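Local coordinates for homospermidine synthase (Legionella pneumophila subsp. pneumophila str. Philadelphia 1, PDB 2PH5), which binds NAD and probably catalyses formation of the polyamine homospermidine, at residues A[29-33]-A[55-61]; A[196-202]-A[313-317]; A[352-358]-A[375-380]. One frame throughout, in Å; residues are numbered along the deposited sequence.

Contact 1 of 3, residues A[29-33]-A[55-61]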
# COMPACT_ATOMS: atom_id res chain seq x y z
N MSE A 29 31.63 7.69 -3.33
CA MSE A 29 32.89 8.04 -2.68
C MSE A 29 33.71 6.86 -2.18
O MSE A 29 34.87 6.69 -2.59
CB MSE A 29 32.62 8.99 -1.52
CG MSE A 29 32.27 10.38 -1.97
SE MSE A 29 33.80 11.25 -2.73
CE MSE A 29 34.21 12.44 -1.26
N PRO A 30 33.14 6.03 -1.30
CA PRO A 30 33.85 4.87 -0.76
C PRO A 30 34.46 3.95 -1.82
O PRO A 30 35.60 3.51 -1.69
CB PRO A 30 32.78 4.17 0.06
CG PRO A 30 31.94 5.30 0.53
CD PRO A 30 31.80 6.13 -0.70
N LEU A 31 33.69 3.65 -2.87
CA LEU A 31 34.16 2.75 -3.92
C LEU A 31 35.31 3.30 -4.75
O LEU A 31 36.13 2.55 -5.29
CB LEU A 31 32.99 2.34 -4.85
CG LEU A 31 32.06 1.22 -4.37
CD1 LEU A 31 31.38 1.65 -3.09
CD2 LEU A 31 31.01 0.88 -5.43
N ILE A 32 35.39 4.62 -4.87
CA ILE A 32 36.46 5.24 -5.64
C ILE A 32 37.80 5.12 -4.91
O ILE A 32 38.82 4.80 -5.52
CB ILE A 32 36.16 6.71 -5.89
CG1 ILE A 32 34.77 6.85 -6.52
CG2 ILE A 32 37.23 7.30 -6.80
CD1 ILE A 32 34.33 8.27 -6.72
N PHE A 33 37.79 5.36 -3.61
CA PHE A 33 39.01 5.26 -2.83
C PHE A 33 39.32 3.82 -2.51
O PHE A 33 40.43 3.49 -2.07
CB PHE A 33 38.89 6.08 -1.55
CG PHE A 33 38.88 7.56 -1.79
CD1 PHE A 33 40.03 8.20 -2.23
CD2 PHE A 33 37.71 8.30 -1.62
CE1 PHE A 33 40.02 9.57 -2.50
CE2 PHE A 33 37.69 9.67 -1.88
CZ PHE A 33 38.85 10.31 -2.32
N VAL A 55 30.26 13.22 4.32
CA VAL A 55 31.00 12.30 3.46
C VAL A 55 32.24 12.99 2.86
O VAL A 55 33.36 12.47 2.97
CB VAL A 55 30.10 11.74 2.33
CG1 VAL A 55 30.87 10.77 1.44
CG2 VAL A 55 28.91 11.05 2.95
N ALA A 56 32.05 14.15 2.25
CA ALA A 56 33.17 14.88 1.67
C ALA A 56 34.24 15.19 2.72
O ALA A 56 35.43 15.04 2.45
CB ALA A 56 32.67 16.17 1.04
N GLN A 57 33.82 15.59 3.92
CA GLN A 57 34.78 15.92 4.97
C GLN A 57 35.56 14.71 5.49
O GLN A 57 36.73 14.85 5.87
CB GLN A 57 34.08 16.60 6.15
CG GLN A 57 33.46 17.94 5.83
CD GLN A 57 32.01 17.83 5.40
OE1 GLN A 57 31.66 16.99 4.57
NE2 GLN A 57 31.16 18.68 5.98
N GLN A 58 34.94 13.54 5.50
CA GLN A 58 35.60 12.34 5.97
C GLN A 58 36.72 11.92 5.03
O GLN A 58 37.75 11.41 5.47
CB GLN A 58 34.60 11.20 6.11
CG GLN A 58 33.50 11.47 7.13
CD GLN A 58 33.97 11.36 8.57
OE1 GLN A 58 33.21 11.63 9.50
NE2 GLN A 58 35.22 10.94 8.76
N TYR A 59 36.51 12.14 3.74
CA TYR A 59 37.52 11.78 2.75
C TYR A 59 38.44 12.95 2.42
O TYR A 59 39.49 12.77 1.79
CB TYR A 59 36.84 11.26 1.49
CG TYR A 59 36.18 9.91 1.69
CD1 TYR A 59 36.94 8.73 1.70
CD2 TYR A 59 34.80 9.81 1.91
CE1 TYR A 59 36.35 7.49 1.92
CE2 TYR A 59 34.20 8.58 2.14
CZ TYR A 59 34.98 7.42 2.14
OH TYR A 59 34.40 6.20 2.39
N GLY A 60 38.05 14.14 2.85
CA GLY A 60 38.85 15.32 2.58
C GLY A 60 38.83 15.72 1.12
O GLY A 60 39.86 16.10 0.55
N VAL A 61 37.66 15.64 0.50
CA VAL A 61 37.52 16.00 -0.90
C VAL A 61 36.88 17.36 -1.02
O VAL A 61 35.86 17.64 -0.39
CB VAL A 61 36.70 14.91 -1.66
CG1 VAL A 61 36.36 15.38 -3.06
CG2 VAL A 61 37.52 13.62 -1.73
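Met29, a selenomethionine, and Tyr59 bury the largest areas of this contact, and Phe33 joins them to close a largely apolar interface with no hydrogen bond across it. The Met29 chain bends at both of its outer torsions, chi2 and chi3, which carries CE to Val61 CB, met tip to tip at 3.5 Å. The same methyl, Met29 CE, lies 4.0 Å from Tyr59 CB, while further back along the chain Met29 CG rests on Val55 CG1 at 3.7 Å.

Both helices belong to the Rossmann-type NAD-binding domain. Helix 23-35 follows strand 16-19 and the glycine-rich turn, helix 55-59 follows strand 43-47, and the two segments run roughly parallel, their axes 22° apart and 11.4 Å at closest approach. A Schellman motif ends the second helix: Gly60 takes positive phi, and Val61 N bonds back to Ala56 O. This turn brings Val61 round toward Met29 and Phe33, and Val43 and Ile45 of strand 43-47 pack against the same cluster.

Phe33 and Tyr59 run past each other in opposite directions. Their planes are nearly parallel, 8° apart, but with centroids separated by 5.2 Å the rings are slid so far that they barely overlap; the nearest carbons are Phe33 CD2 and Tyr59 CD1, 3.4 Å apart. Beyond this pair, Val61 CG2 lies at the edge of the Phe33 ring, near its plane and closest to CZ. Pro30 crosses the far end of the tyrosine at about a right angle, with Pro30 CG 3.2 Å from Tyr59 OH.

Contact 2 of 3, residues A[196-202]-A[313-317]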
# COMPACT_ATOMS: atom_id res chain seq x y z
N MSE A 196 15.94 -15.52 -29.22
CA MSE A 196 14.87 -16.17 -29.95
C MSE A 196 15.05 -17.68 -29.99
O MSE A 196 14.10 -18.43 -29.77
CB MSE A 196 14.81 -15.62 -31.37
CG MSE A 196 13.75 -16.29 -32.21
SE MSE A 196 14.04 -15.95 -34.09
CE MSE A 196 15.28 -17.41 -34.40
N THR A 197 16.26 -18.14 -30.28
CA THR A 197 16.53 -19.57 -30.34
C THR A 197 16.25 -20.24 -29.00
O THR A 197 15.98 -21.44 -28.95
CB THR A 197 18.00 -19.85 -30.82
OG1 THR A 197 18.27 -21.25 -30.76
CG2 THR A 197 19.00 -19.11 -29.98
N LEU A 198 16.29 -19.46 -27.92
CA LEU A 198 16.01 -19.98 -26.58
C LEU A 198 14.53 -19.89 -26.18
O LEU A 198 14.16 -20.35 -25.10
CB LEU A 198 16.87 -19.27 -25.53
CG LEU A 198 18.23 -19.89 -25.24
CD1 LEU A 198 18.85 -20.45 -26.52
CD2 LEU A 198 19.13 -18.85 -24.61
N GLY A 199 13.70 -19.30 -27.03
CA GLY A 199 12.27 -19.21 -26.73
C GLY A 199 11.82 -18.14 -25.76
O GLY A 199 10.71 -18.19 -25.22
N ILE A 200 12.68 -17.16 -25.53
CA ILE A 200 12.37 -16.06 -24.64
C ILE A 200 11.24 -15.24 -25.22
O ILE A 200 11.39 -14.63 -26.28
CB ILE A 200 13.58 -15.15 -24.46
CG1 ILE A 200 14.80 -15.98 -24.07
CG2 ILE A 200 13.28 -14.11 -23.39
CD1 ILE A 200 14.63 -16.76 -22.79
N LYS A 201 10.12 -15.22 -24.52
CA LYS A 201 8.96 -14.47 -24.97
C LYS A 201 8.82 -13.15 -24.22
O LYS A 201 8.27 -12.18 -24.74
CB LYS A 201 7.69 -15.29 -24.76
CG LYS A 201 7.60 -16.53 -25.63
CD LYS A 201 6.36 -17.34 -25.27
CE LYS A 201 6.13 -18.48 -26.23
NZ LYS A 201 4.79 -19.07 -25.97
N VAL A 202 9.34 -13.11 -23.00
CA VAL A 202 9.26 -11.90 -22.19
C VAL A 202 10.37 -11.83 -21.14
O VAL A 202 10.72 -12.82 -20.50
CB VAL A 202 7.86 -11.80 -21.50
CG1 VAL A 202 7.52 -13.10 -20.82
CG2 VAL A 202 7.83 -10.65 -20.49
N TYR A 313 11.45 -11.40 -34.75
CA TYR A 313 11.41 -11.66 -33.32
C TYR A 313 11.69 -10.46 -32.43
O TYR A 313 12.49 -9.58 -32.76
CB TYR A 313 12.42 -12.74 -32.96
CG TYR A 313 12.66 -12.85 -31.47
CD1 TYR A 313 11.71 -13.43 -30.64
CD2 TYR A 313 13.85 -12.39 -30.91
CE1 TYR A 313 11.95 -13.58 -29.27
CE2 TYR A 313 14.11 -12.53 -29.54
CZ TYR A 313 13.16 -13.12 -28.74
OH TYR A 313 13.43 -13.33 -27.41
N ARG A 314 11.05 -10.47 -31.26
CA ARG A 314 11.20 -9.41 -30.29
C ARG A 314 10.43 -9.79 -29.04
O ARG A 314 9.24 -10.08 -29.10
CB ARG A 314 10.65 -8.11 -30.86
CG ARG A 314 10.70 -6.95 -29.90
CD ARG A 314 9.75 -5.86 -30.36
NE ARG A 314 10.25 -5.13 -31.52
CZ ARG A 314 9.50 -4.40 -32.33
NH1 ARG A 314 8.19 -4.30 -32.11
NH2 ARG A 314 10.05 -3.76 -33.35
N PRO A 315 11.12 -9.82 -27.89
CA PRO A 315 10.46 -10.17 -26.63
C PRO A 315 9.79 -8.95 -26.01
O PRO A 315 10.09 -7.82 -26.38
CB PRO A 315 11.61 -10.68 -25.78
CG PRO A 315 12.73 -9.79 -26.21
CD PRO A 315 12.58 -9.76 -27.72
N THR A 316 8.88 -9.19 -25.08
CA THR A 316 8.22 -8.10 -24.38
C THR A 316 9.18 -7.75 -23.24
O THR A 316 9.74 -8.65 -22.60
CB THR A 316 6.83 -8.54 -23.84
OG1 THR A 316 5.89 -8.56 -24.92
CG2 THR A 316 6.34 -7.60 -22.75
N VAL A 317 9.39 -6.46 -23.01
CA VAL A 317 10.28 -6.00 -21.96
C VAL A 317 9.70 -4.83 -21.18
O VAL A 317 9.29 -3.83 -21.76
CB VAL A 317 11.65 -5.53 -22.52
CG1 VAL A 317 12.58 -5.17 -21.36
CG2 VAL A 317 12.26 -6.62 -23.39
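Val202 pairs with Thr316 in a parallel bridge, CA to CA 4.5 Å, in which Thr316 N donates to Lys201 O over 3.1 Å with an almost straight N-H...O angle of 169°. Thr316 also bonds to the backbone of Ile203, so it is joined to the residues before and after Val202. A CA-H...O contact from Val202 CA to Thr316 O, 3.3 Å, lies beside these bonds. Before the bridge, helix 188-197 ends in a Schellman motif at Gly199, whose positive phi turns the chain so that residues 200-202 run alongside 313-317.

Tyr313 buries more area here than any other residue of the two segments. Its first torsion sets CG anti to the backbone N (chi1 167°), which lays the ring against Met196 with its hydroxyl end at Ile200 O. Met196, a selenomethionine, lies over one face: its CB is 3.5 Å from the ring centroid and close to the normal, a CH-pi contact. The selenium sits obliquely, 5.1 Å from that centroid, adding a looser Met-aromatic contact. Pro315 N lies above the opposite face, offset toward the rim.

At the ring's edge, Tyr313 OH donates to Ile200 O over 2.7 Å, tilted 25° from the carbonyl plane. The bond gives this buried hydroxyl a partner and ties the ring to the chain just after the helix. The side chains of Val202 and Thr316 share one face of the sheet, Val202 CG2 being 4.1 Å from Thr316 CB, while Thr316 OG1 bonds to Glu247 and Gly244.

Strand 202-213 lies between 311-322 and 352-364 in the mixed sheet. On its 352-364 side, Met364 is paired with two residues, Lys201 and Val202, a classic beta bulge; Leu305 of edge strand 305-306 touches both Met196 and Tyr313.

Contact 3 of 3, residues A[352-358]-A[375-380]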
# COMPACT_ATOMS: atom_id res chain seq x y z
N ILE A 352 17.28 2.18 8.37
CA ILE A 352 16.85 0.83 8.03
C ILE A 352 17.57 -0.16 8.94
O ILE A 352 18.78 -0.08 9.15
CB ILE A 352 17.07 0.49 6.52
CG1 ILE A 352 18.10 -0.61 6.37
CG2 ILE A 352 17.49 1.71 5.74
CD1 ILE A 352 18.04 -1.22 5.02
N ILE A 353 16.81 -1.10 9.50
CA ILE A 353 17.37 -2.07 10.43
C ILE A 353 17.49 -3.50 9.89
O ILE A 353 18.26 -4.29 10.41
CB ILE A 353 16.52 -2.10 11.70
CG1 ILE A 353 15.15 -2.72 11.40
CG2 ILE A 353 16.37 -0.69 12.24
CD1 ILE A 353 14.13 -2.64 12.53
N ASP A 354 16.74 -3.82 8.85
CA ASP A 354 16.78 -5.17 8.30
C ASP A 354 16.33 -5.15 6.85
O ASP A 354 15.88 -4.12 6.34
CB ASP A 354 15.83 -6.06 9.12
CG ASP A 354 16.06 -7.54 8.88
OD1 ASP A 354 15.07 -8.30 8.99
OD2 ASP A 354 17.20 -7.96 8.60
N GLY A 355 16.46 -6.29 6.17
CA GLY A 355 16.02 -6.37 4.79
C GLY A 355 17.09 -6.42 3.72
O GLY A 355 18.28 -6.33 4.00
N CYS A 356 16.65 -6.55 2.48
CA CYS A 356 17.57 -6.63 1.37
C CYS A 356 16.93 -6.16 0.07
O CYS A 356 15.72 -5.93 0.00
CB CYS A 356 18.07 -8.07 1.22
SG CYS A 356 16.79 -9.24 0.82
N ASP A 357 17.75 -6.00 -0.95
CA ASP A 357 17.26 -5.55 -2.24
C ASP A 357 17.57 -6.61 -3.28
O ASP A 357 18.74 -6.90 -3.55
CB ASP A 357 17.93 -4.23 -2.61
CG ASP A 357 17.22 -3.49 -3.72
OD1 ASP A 357 16.69 -4.17 -4.63
OD2 ASP A 357 17.19 -2.24 -3.70
N GLU A 358 16.53 -7.21 -3.85
CA GLU A 358 16.71 -8.24 -4.88
C GLU A 358 16.49 -7.66 -6.25
O GLU A 358 15.36 -7.59 -6.72
CB GLU A 358 15.74 -9.40 -4.72
CG GLU A 358 16.23 -10.46 -3.79
CD GLU A 358 15.73 -11.85 -4.16
OE1 GLU A 358 14.51 -12.02 -4.44
OE2 GLU A 358 16.58 -12.78 -4.15
N SER A 375 21.07 -9.87 -8.35
CA SER A 375 21.73 -9.63 -7.07
C SER A 375 20.79 -9.54 -5.89
O SER A 375 19.78 -8.83 -5.95
CB SER A 375 22.55 -8.34 -7.15
OG SER A 375 22.74 -7.78 -5.86
N THR A 376 21.11 -10.27 -4.83
CA THR A 376 20.31 -10.23 -3.62
C THR A 376 21.28 -9.74 -2.56
O THR A 376 22.08 -10.51 -2.04
CB THR A 376 19.81 -11.61 -3.22
OG1 THR A 376 19.08 -12.19 -4.31
CG2 THR A 376 18.89 -11.51 -2.01
N LEU A 377 21.22 -8.45 -2.27
CA LEU A 377 22.10 -7.83 -1.28
C LEU A 377 21.30 -7.36 -0.08
O LEU A 377 20.30 -6.67 -0.22
CB LEU A 377 22.83 -6.63 -1.90
CG LEU A 377 23.69 -5.78 -0.94
CD1 LEU A 377 24.86 -6.62 -0.46
CD2 LEU A 377 24.18 -4.51 -1.64
N SER A 378 21.74 -7.75 1.11
CA SER A 378 21.07 -7.35 2.34
C SER A 378 21.76 -6.11 2.85
O SER A 378 22.90 -5.82 2.47
CB SER A 378 21.17 -8.44 3.39
OG SER A 378 22.51 -8.58 3.83
N ILE A 379 21.07 -5.38 3.73
CA ILE A 379 21.61 -4.17 4.31
C ILE A 379 22.84 -4.49 5.18
O ILE A 379 23.79 -3.71 5.24
CB ILE A 379 20.53 -3.43 5.16
CG1 ILE A 379 21.11 -2.12 5.71
CG2 ILE A 379 20.03 -4.33 6.29
CD1 ILE A 379 21.46 -1.12 4.64
N GLN A 380 22.82 -5.65 5.83
CA GLN A 380 23.93 -6.06 6.69
C GLN A 380 25.22 -6.24 5.89
O GLN A 380 26.27 -5.71 6.26
CB GLN A 380 23.59 -7.36 7.44
CG GLN A 380 22.54 -7.18 8.54
CD GLN A 380 21.10 -7.40 8.05
OE1 GLN A 380 20.80 -7.23 6.87
NE2 GLN A 380 20.22 -7.77 8.97
O HOH W 1 18.32 -8.79 6.10
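Cys356 and Ser378 form a non-hydrogen-bonded antiparallel pair, CA to CA 3.7 Å, in the hairpin of strands 352-364 and 370-378. Backbone bonds follow on both sides. Asp357 N donates to Leu377 O at 2.7 Å, and the return bond, Leu377 N to Asp357 O, is longer at 3.2 Å, with its donor 38° above the carbonyl plane. Ile379 N reaches Gly355 O at 3.0 Å, which carries the pairing into the first turn of helix 379-385; Ser378 is its N-cap, its OG bonding to Glu381 N.

Among polar side chains, Thr376 runs alongside Glu358, both on the face that also carries Cys356. Thr376 OG1 donates to Glu358 OE2 over 2.6 Å, on the anti side of the carboxylate. Gln380 NE2 likewise meets Asp354 OD2 on its anti side at 3.0 Å, with the amide and carboxylate planes 89° apart; a water hydrogen-bonds to both Asp354 OD2 and Gln380 OE1, bridging the two side chains.

The apolar contact is tip to tip, Ile352 CD1 to Ile379 CG1, 3.3 Å.

Asp357, bonded to Thr392, has Glu207 and Asp209 close by. Two hydroxyls, those of Thr376 and Thr282, bond to Glu358 OE2, and Thr280 serves OE1, so the buried carboxylate is gripped at both oxygens and its rotation is fixed.

Contact 1 belongs to the NAD-binding domain, whereas contacts 2 and 3 both reach the mixed sheet of the C-terminal domain, joined through strands 202-213 and 352-364. Contact 2 adds strand 311-322 on one side of 202-213, and contact 3 pairs 352-364 with its hairpin partner. The centres of contacts 2 and 3 are 31 Å apart. Contacts 1 and 2 lie on opposite sides of the chain's centre, 43 Å between centres, while contact 1 comes within about 9 Å of contact 3 at the nearest atoms. Contacts 1 and 3 approach the cofactor: the side chain of Asp357 is about 9 Å from NAD, and that of Ala56 about 11 Å. Contact 2 is remote from the NAD-binding residues.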